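Local atomic coordinates of RagB/SusD domain protein (Flavobacterium johnsoniae, PDB entry 5J90), a protein that binds chitin and, as a SusD homolog, probably helps capture chitin chains at the outer membrane of the bacterium. Residues A147-Y151 against N478-T484; T173-D177 against A231-G235; A378-A384 against N401-A406. All coordinates share one frame; numbering follows the deposited sequence.

Contact 1 of 3, residues A147-Y151 against N478-T484; sequences ATIAY and NSGGVAT
N478 holds the backbone of I149 from the N-cap of helix 479-489, so an asparagine cap joins the loop before helix 154-177 to a helix near the end of the chain. The amide of N478 makes a two-point hydrogen-bonded grip on one residue. I149 N donates to N478 OD1 at 3.0 Å, tilted 25° from the carbonyl plane. N478 ND2 returns a bond to I149 O, also 3.0 Å and nearly straight, on a lone pair. CG of N478 lies anti to the backbone N (chi1 -172°), which carries the amide to the loop. OD1 also accepts a weak bond from G481 N, the capping bond. ND2 has a second partner in E474, so both ends of the amide are fixed. A water bridges A147 O and G480 N.

The packing is close because G480 and G481 lack side chains. T148 OG1 lies 3.5 Å from G480 CA, and I149 O makes a CA-H...O contact of 3.3 Å with G481 CA. The ring of Y151 has N478 ND2 at its edge, near the plane. Its OH reaches V482 CG2 at 3.7 Å and is hydrogen-bonded to E474. W90 and F470 also meet this ring, F470 edge-to-face.

The last hydrogen bonds belong to the hydroxyl of T484. T484 OG1 donates to G481 O on a lone pair at 2.7 Å, and it accepts from Y151 N at 2.9 Å with an N-H...O angle of 177°.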
loop_
_atom_site.group_PDB
_atom_site.type_symbol
_atom_site.label_atom_id
_atom_site.label_comp_id
_atom_site.label_asym_id
_atom_site.label_seq_id
_atom_site.Cartn_x
_atom_site.Cartn_y
_atom_site.Cartn_z
ATOM N N ALA A 147 -17.166 -9.583 -23.936
ATOM C CA ALA A 147 -18.074 -8.659 -23.262
ATOM C C ALA A 147 -17.369 -7.987 -22.087
ATOM O O ALA A 147 -17.615 -6.820 -21.780
ATOM C CB ALA A 147 -19.323 -9.388 -22.788
ATOM N N THR A 148 -16.496 -8.743 -21.431
ATOM C CA THR A 148 -15.645 -8.201 -20.380
ATOM C C THR A 148 -14.251 -7.930 -20.932
ATOM O O THR A 148 -13.553 -8.856 -21.349
ATOM C CB THR A 148 -15.526 -9.176 -19.193
ATOM O OG1 THR A 148 -16.761 -9.195 -18.468
ATOM C CG2 THR A 148 -14.393 -8.757 -18.253
ATOM N N ILE A 149 -13.860 -6.656 -20.959
ATOM C CA ILE A 149 -12.480 -6.296 -21.273
ATOM C C ILE A 149 -11.770 -6.062 -19.942
ATOM O O ILE A 149 -11.979 -5.041 -19.274
ATOM C CB ILE A 149 -12.384 -5.051 -22.179
ATOM C CG1 ILE A 149 -13.219 -5.258 -23.449
ATOM C CG2 ILE A 149 -10.922 -4.753 -22.518
ATOM C CD1 ILE A 149 -13.290 -4.036 -24.339
ATOM N N ALA A 150 -10.979 -7.047 -19.535
ATOM C CA ALA A 150 -10.379 -7.037 -18.206
ATOM C C ALA A 150 -9.291 -5.980 -18.046
ATOM O O ALA A 150 -8.593 -5.621 -19.002
ATOM C CB ALA A 150 -9.836 -8.418 -17.854
ATOM N N TYR A 151 -9.172 -5.490 -16.816
ATOM C CA TYR A 151 -8.111 -4.557 -16.449
ATOM C C TYR A 151 -6.890 -5.340 -15.980
ATOM O O TYR A 151 -7.026 -6.411 -15.391
ATOM C CB TYR A 151 -8.566 -3.664 -15.301
ATOM C CG TYR A 151 -9.594 -2.588 -15.631
ATOM C CD1 TYR A 151 -10.638 -2.814 -16.535
ATOM C CD2 TYR A 151 -9.550 -1.358 -14.987
ATOM C CE1 TYR A 151 -11.582 -1.819 -16.800
ATOM C CE2 TYR A 151 -10.490 -0.362 -15.247
ATOM C CZ TYR A 151 -11.507 -0.601 -16.150
ATOM O OH TYR A 151 -12.429 0.392 -16.406
ATOM N N ASN A 478 -18.694 -1.591 -19.826
ATOM C CA ASN A 478 -17.718 -2.630 -19.509
ATOM C C ASN A 478 -17.776 -2.955 -18.026
ATOM O O ASN A 478 -16.741 -2.998 -17.353
ATOM C CB ASN A 478 -16.302 -2.164 -19.891
ATOM C CG ASN A 478 -15.253 -3.263 -19.769
ATOM O OD1 ASN A 478 -15.552 -4.455 -19.857
ATOM N ND2 ASN A 478 -13.997 -2.856 -19.588
ATOM N N SER A 479 -18.978 -3.191 -17.506
ATOM C CA SER A 479 -19.136 -3.410 -16.070
ATOM C C SER A 479 -18.316 -4.609 -15.585
ATOM O O SER A 479 -17.783 -4.589 -14.478
ATOM C CB SER A 479 -20.611 -3.570 -15.698
ATOM O OG SER A 479 -21.161 -4.701 -16.347
ATOM N N GLY A 480 -18.199 -5.639 -16.415
ATOM C CA GLY A 480 -17.407 -6.800 -16.050
ATOM C C GLY A 480 -15.939 -6.428 -15.917
ATOM O O GLY A 480 -15.228 -6.914 -15.027
ATOM N N GLY A 481 -15.478 -5.550 -16.802
ATOM C CA GLY A 481 -14.103 -5.086 -16.757
ATOM C C GLY A 481 -13.857 -4.249 -15.519
ATOM O O GLY A 481 -12.840 -4.419 -14.834
ATOM N N VAL A 482 -14.768 -3.334 -15.217
ATOM C CA VAL A 482 -14.622 -2.529 -14.013
ATOM C C VAL A 482 -14.503 -3.410 -12.769
ATOM O O VAL A 482 -13.708 -3.124 -11.875
ATOM C CB VAL A 482 -15.762 -1.508 -13.868
ATOM C CG1 VAL A 482 -15.657 -0.769 -12.536
ATOM C CG2 VAL A 482 -15.729 -0.532 -15.036
ATOM N N ALA A 483 -15.277 -4.489 -12.711
ATOM C CA ALA A 483 -15.180 -5.412 -11.582
ATOM C C ALA A 483 -13.763 -5.958 -11.440
ATOM O O ALA A 483 -13.253 -6.071 -10.313
ATOM C CB ALA A 483 -16.203 -6.555 -11.716
ATOM N N THR A 484 -13.121 -6.302 -12.555
ATOM C CA THR A 484 -11.726 -6.746 -12.489
ATOM C C THR A 484 -10.812 -5.613 -12.023
ATOM O O THR A 484 -9.857 -5.856 -11.283
ATOM C CB THR A 484 -11.191 -7.379 -13.809
ATOM O OG1 THR A 484 -11.017 -6.372 -14.820
ATOM C CG2 THR A 484 -12.125 -8.490 -14.314
HETATM O O HOH W 1 -18.892 -6.223 -19.237
#

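Contact 2 of 3, residues T173-D177 against A231-G235; sequences TKRID and AQKFG
T173 meets three residues of the turn Q232-G235 from the last turn of helix 154-177. The side chains of T173 and Q232 approach from opposite directions, and T173 OG1 lies 3.1 Å from Q232 NE2. The same hydroxyl sits at the edge of the F234 ring, near its plane, and is hydrogen-bonded to V169 O one turn back in its own helix. With OG1 beside the backbone N (chi1 -64°), the methyl CG2 falls anti to that N and turns to K233, where it touches CD at 3.9 Å.

I176 follows on the same side of the helix. Its CD1 meets F234 CE2 at 3.8 Å, and its CG2 reaches CZ of the ring. The isoleucine and the phenylalanine point at each other, and the methyl CD1 approaches the ring obliquely. Helix 196-213 lies beside this pair: I176 touches Y196, and F234 touches E197 and V200.

D177 carries the charged pair. K233 NZ donates to D177 OD1 at 2.9 Å in a salt bridge. The ammonium comes from the syn side, 32° out of the carboxylate plane. The lysine chain bends at chi3 (-63°) on its way there. Its CG lies over the centre of the F234 ring, 3.7 Å above the plane, so the start of the lysine chain lies on one face of the ring.

The turn is held from within. F234 N donates to Q232 OE1 at 2.9 Å from above the carbonyl plane, and G235 N donates to Q232 O. Q232 OE1 also accepts from N204 of helix 196-213. The arrangement is a type I beta turn, Q232-G235, following helix 219-231 and packed against the C-terminal turn of a neighbouring helix in this largely helical SusD-like fold.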
loop_
_atom_site.group_PDB
_atom_site.type_symbol
_atom_site.label_atom_id
_atom_site.label_comp_id
_atom_site.label_asym_id
_atom_site.label_seq_id
_atom_site.Cartn_x
_atom_site.Cartn_y
_atom_site.Cartn_z
ATOM N N THR A 173 18.090 1.247 -31.526
ATOM C CA THR A 173 19.539 1.247 -31.352
ATOM C C THR A 173 20.200 0.397 -32.438
ATOM O O THR A 173 21.247 0.773 -32.972
ATOM C CB THR A 173 19.947 0.766 -29.950
ATOM O OG1 THR A 173 19.450 1.695 -28.977
ATOM C CG2 THR A 173 21.460 0.691 -29.839
ATOM N N LYS A 174 19.576 -0.724 -32.779
ATOM C CA LYS A 174 20.052 -1.568 -33.878
ATOM C C LYS A 174 20.154 -0.767 -35.181
ATOM O O LYS A 174 21.172 -0.817 -35.887
ATOM C CB LYS A 174 19.107 -2.759 -34.059
ATOM C CG LYS A 174 19.427 -3.657 -35.237
ATOM C CD LYS A 174 18.426 -4.799 -35.327
ATOM C CE LYS A 174 17.048 -4.294 -35.722
ATOM N NZ LYS A 174 16.059 -5.409 -35.833
ATOM N N ARG A 175 19.109 -0.007 -35.491
ATOM C CA ARG A 175 19.086 0.784 -36.717
ATOM C C ARG A 175 20.095 1.924 -36.691
ATOM O O ARG A 175 20.733 2.219 -37.704
ATOM C CB ARG A 175 17.669 1.292 -36.986
ATOM C CG ARG A 175 16.717 0.151 -37.291
ATOM C CD ARG A 175 15.270 0.598 -37.373
ATOM N NE ARG A 175 14.397 -0.555 -37.540
ATOM C CZ ARG A 175 13.850 -0.930 -38.692
ATOM N NH1 ARG A 175 14.053 -0.219 -39.796
ATOM N NH2 ARG A 175 13.081 -2.008 -38.727
ATOM N N ILE A 176 20.256 2.562 -35.537
ATOM C CA ILE A 176 21.250 3.610 -35.394
ATOM C C ILE A 176 22.655 3.052 -35.605
ATOM O O ILE A 176 23.466 3.645 -36.327
ATOM C CB ILE A 176 21.166 4.284 -34.011
ATOM C CG1 ILE A 176 19.807 4.964 -33.843
ATOM C CG2 ILE A 176 22.308 5.287 -33.822
ATOM C CD1 ILE A 176 19.430 5.219 -32.398
ATOM N N ASP A 177 22.932 1.906 -34.987
ATOM C CA ASP A 177 24.250 1.273 -35.078
ATOM C C ASP A 177 24.577 0.915 -36.525
ATOM O O ASP A 177 25.745 0.934 -36.932
ATOM C CB ASP A 177 24.312 0.016 -34.208
ATOM C CG ASP A 177 24.382 0.325 -32.721
ATOM O OD1 ASP A 177 24.623 1.495 -32.351
ATOM O OD2 ASP A 177 24.217 -0.622 -31.921
ATOM N N ALA A 231 22.685 3.419 -18.033
ATOM C CA ALA A 231 23.728 2.576 -18.627
ATOM C C ALA A 231 23.619 2.422 -20.145
ATOM O O ALA A 231 24.606 2.080 -20.812
ATOM C CB ALA A 231 23.730 1.196 -17.966
ATOM N N GLN A 232 22.424 2.640 -20.695
ATOM C CA GLN A 232 22.212 2.497 -22.130
ATOM C C GLN A 232 23.173 3.431 -22.857
ATOM O O GLN A 232 23.496 4.505 -22.355
ATOM C CB GLN A 232 20.749 2.814 -22.483
ATOM C CG GLN A 232 20.227 2.135 -23.746
ATOM C CD GLN A 232 20.551 2.882 -25.034
ATOM O OE1 GLN A 232 20.720 4.101 -25.044
ATOM N NE2 GLN A 232 20.631 2.138 -26.135
ATOM N N LYS A 233 23.619 3.027 -24.039
ATOM C CA LYS A 233 24.701 3.751 -24.713
ATOM C C LYS A 233 24.432 5.230 -24.994
ATOM O O LYS A 233 25.378 6.012 -25.117
ATOM C CB LYS A 233 25.164 3.028 -25.984
ATOM C CG LYS A 233 24.169 3.045 -27.118
ATOM C CD LYS A 233 24.656 2.200 -28.292
ATOM C CE LYS A 233 25.925 2.746 -28.898
ATOM N NZ LYS A 233 26.351 1.903 -30.061
ATOM N N PHE A 234 23.161 5.626 -25.087
ATOM C CA PHE A 234 22.826 7.027 -25.319
ATOM C C PHE A 234 22.452 7.776 -24.037
ATOM O O PHE A 234 22.315 9.006 -24.033
ATOM C CB PHE A 234 21.727 7.148 -26.383
ATOM C CG PHE A 234 22.080 6.476 -27.681
ATOM C CD1 PHE A 234 23.220 6.857 -28.373
ATOM C CD2 PHE A 234 21.308 5.450 -28.195
ATOM C CE1 PHE A 234 23.565 6.241 -29.561
ATOM C CE2 PHE A 234 21.650 4.831 -29.383
ATOM C CZ PHE A 234 22.785 5.228 -30.064
ATOM N N GLY A 235 22.302 7.023 -22.949
ATOM C CA GLY A 235 21.966 7.595 -21.653
ATOM C C GLY A 235 20.673 8.389 -21.617
ATOM O O GLY A 235 19.784 8.211 -22.455
#

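Contact 3 of 3, residues A378-A384 against N401-A406; sequences ADNTKTA and NNVTVA
An Asx turn at D379 shapes one side of this contact, where two loop segments run nearly antiparallel (172° apart) between helices 373-378 and 413-428. D379 O accepts from A406 N at 3.0 Å, with the donor above the carbonyl plane. N380 and T404 add a side-chain bond: T404 OG1 donates to N380 OD1 at 2.8 Å, in the carbonyl plane. N380 CG lies anti to its own N (chi1 -166°), which carries OD1 across to the T404 hydroxyl, and the two side chains cross at an angle.

D379 is fixed by its own segment. OD1 takes both T381 N and K382 N, each at 2.8 Å, the first from above the carboxylate plane and the second on the syn side. OD2 takes K382 NZ in a salt bridge, also from above the plane.

Further along, K382 O makes a CA-H...O contact of 3.4 Å with T404 CA. In one conformer of T383 its methyl CG2 meets T404 CG2, though how closely is doubtful. A384 CB lies 3.2 Å from N401 O.

Two waters bridge the segments. One accepts from V405 N and lies close to K382 O and D379 OD1. The other joins A384 O and N402 OD1 and, in one conformer of T383, accepts from OG1. K419 of helix 413-428 hydrogen-bonds the carbonyls of T404 and A406. The result is an irregular, water-bridged antiparallel loop pairing, started by an Asx turn after a helix of the SusD-like fold.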
loop_
_atom_site.group_PDB
_atom_site.type_symbol
_atom_site.label_atom_id
_atom_site.label_comp_id
_atom_site.label_asym_id
_atom_site.label_seq_id
_atom_site.Cartn_x
_atom_site.Cartn_y
_atom_site.Cartn_z
ATOM N N ALA A 378 23.441 28.998 -4.648
ATOM C CA ALA A 378 24.252 29.132 -3.440
ATOM C C ALA A 378 23.499 29.714 -2.240
ATOM O O ALA A 378 24.032 29.747 -1.130
ATOM C CB ALA A 378 25.501 29.964 -3.735
ATOM N N ASP A 379 22.261 30.157 -2.447
ATOM C CA ASP A 379 21.520 30.840 -1.390
ATOM C C ASP A 379 21.014 29.884 -0.312
ATOM O O ASP A 379 20.217 28.985 -0.592
ATOM C CB ASP A 379 20.360 31.645 -1.977
ATOM C CG ASP A 379 19.675 32.507 -0.937
ATOM O OD1 ASP A 379 19.040 31.946 -0.022
ATOM O OD2 ASP A 379 19.775 33.752 -1.031
ATOM N N ASN A 380 21.465 30.091 0.924
ATOM C CA ASN A 380 21.061 29.251 2.050
ATOM C C ASN A 380 20.231 30.027 3.070
ATOM O O ASN A 380 20.277 29.747 4.274
ATOM C CB ASN A 380 22.294 28.629 2.720
ATOM C CG ASN A 380 21.939 27.488 3.663
ATOM O OD1 ASN A 380 20.970 26.755 3.443
ATOM N ND2 ASN A 380 22.723 27.336 4.726
ATOM N N THR A 381 19.454 30.992 2.583
ATOM C CA THR A 381 18.648 31.826 3.462
ATOM C C THR A 381 17.179 31.862 3.051
ATOM O O THR A 381 16.300 31.643 3.880
ATOM C CB THR A 381 19.199 33.270 3.529
ATOM O OG1 THR A 381 20.521 33.243 4.084
ATOM C CG2 THR A 381 18.310 34.143 4.395
ATOM N N LYS A 382 16.921 32.140 1.775
ATOM C CA LYS A 382 15.548 32.290 1.299
ATOM C C LYS A 382 14.760 30.984 1.399
ATOM O O LYS A 382 15.263 29.909 1.072
ATOM C CB LYS A 382 15.517 32.816 -0.136
ATOM C CG LYS A 382 16.186 34.182 -0.323
ATOM C CD LYS A 382 15.864 34.754 -1.693
ATOM C CE LYS A 382 16.628 36.043 -1.970
ATOM N NZ LYS A 382 18.067 35.774 -2.230
ATOM N N THR A 383 13.527 31.111 1.870
ATOM C CA THR A 383 12.619 29.972 2.013
ATOM C C THR A 383 11.211 30.417 1.655
ATOM O O THR A 383 10.979 31.586 1.352
ATOM C CB THR A 383 12.616 29.377 3.444
ATOM O OG1 THR A 383 12.426 30.423 4.409
ATOM C CG2 THR A 383 13.920 28.637 3.736
ATOM N N ALA A 384 10.263 29.482 1.674
ATOM C CA ALA A 384 8.895 29.782 1.251
ATOM C C ALA A 384 8.288 30.950 2.027
ATOM O O ALA A 384 8.527 31.097 3.227
ATOM C CB ALA A 384 8.006 28.532 1.373
ATOM N N ASN A 401 6.628 24.857 2.852
ATOM C CA ASN A 401 7.813 24.248 2.244
ATOM C C ASN A 401 9.051 24.997 2.720
ATOM O O ASN A 401 9.586 25.884 2.035
ATOM C CB ASN A 401 7.730 24.221 0.709
ATOM C CG ASN A 401 8.637 23.158 0.101
ATOM O OD1 ASN A 401 8.600 21.995 0.504
ATOM N ND2 ASN A 401 9.467 23.552 -0.850
ATOM N N ASN A 402 9.484 24.652 3.924
ATOM C CA ASN A 402 10.467 25.461 4.631
ATOM C C ASN A 402 11.856 24.879 4.491
ATOM O O ASN A 402 12.381 24.222 5.387
ATOM C CB ASN A 402 10.037 25.633 6.086
ATOM C CG ASN A 402 8.657 26.253 6.198
ATOM O OD1 ASN A 402 8.313 27.163 5.436
ATOM N ND2 ASN A 402 7.848 25.753 7.125
ATOM N N VAL A 403 12.426 25.113 3.318
ATOM C CA VAL A 403 13.729 24.595 2.945
ATOM C C VAL A 403 14.380 25.614 2.011
ATOM O O VAL A 403 13.696 26.267 1.217
ATOM C CB VAL A 403 13.592 23.209 2.247
ATOM C CG1 VAL A 403 12.825 23.329 0.937
ATOM C CG2 VAL A 403 14.943 22.572 2.023
ATOM N N THR A 404 15.693 25.767 2.114
ATOM C CA THR A 404 16.413 26.677 1.235
ATOM C C THR A 404 16.861 25.948 -0.028
ATOM O O THR A 404 16.762 24.722 -0.129
ATOM C CB THR A 404 17.666 27.245 1.919
ATOM O OG1 THR A 404 18.553 26.168 2.230
ATOM C CG2 THR A 404 17.293 27.978 3.194
ATOM N N VAL A 405 17.389 26.700 -0.985
ATOM C CA VAL A 405 17.888 26.104 -2.210
ATOM C C VAL A 405 19.238 25.419 -2.007
ATOM O O VAL A 405 19.453 24.310 -2.489
ATOM C CB VAL A 405 18.013 27.143 -3.346
ATOM C CG1 VAL A 405 18.616 26.492 -4.579
ATOM C CG2 VAL A 405 16.657 27.740 -3.684
ATOM N N ALA A 406 20.149 26.079 -1.287
ATOM C CA ALA A 406 21.536 25.626 -1.194
ATOM C C ALA A 406 21.685 24.198 -0.681
ATOM O O ALA A 406 21.057 23.812 0.306
ATOM C CB ALA A 406 22.351 26.582 -0.317
HETATM O O HOH W 2 17.240 29.613 -0.806
HETATM O O HOH W 3 9.663 29.326 5.000
#

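How the contacts relate
None of the three contacts touches another, with centres 39 to 49 Å apart. Contact 1 closes a long loop of the chain, and contacts 2 and 3 follow one another inside it. Contacts 1 and 3 lie on opposite sides of the chain's centre. Both are partly buried, while contact 2 is a surface contact with no buried residue touching. Contacts 1 and 2 are linked by helix 154-177: the loop of contact 1 leads into it, and its far end makes contact 2. Their chemistry differs. Contact 1 relies mainly on side-chain-to-backbone bonds, contact 2 on a salt bridge and an apolar pair, and contact 3 mixes backbone, side-chain and water-mediated links.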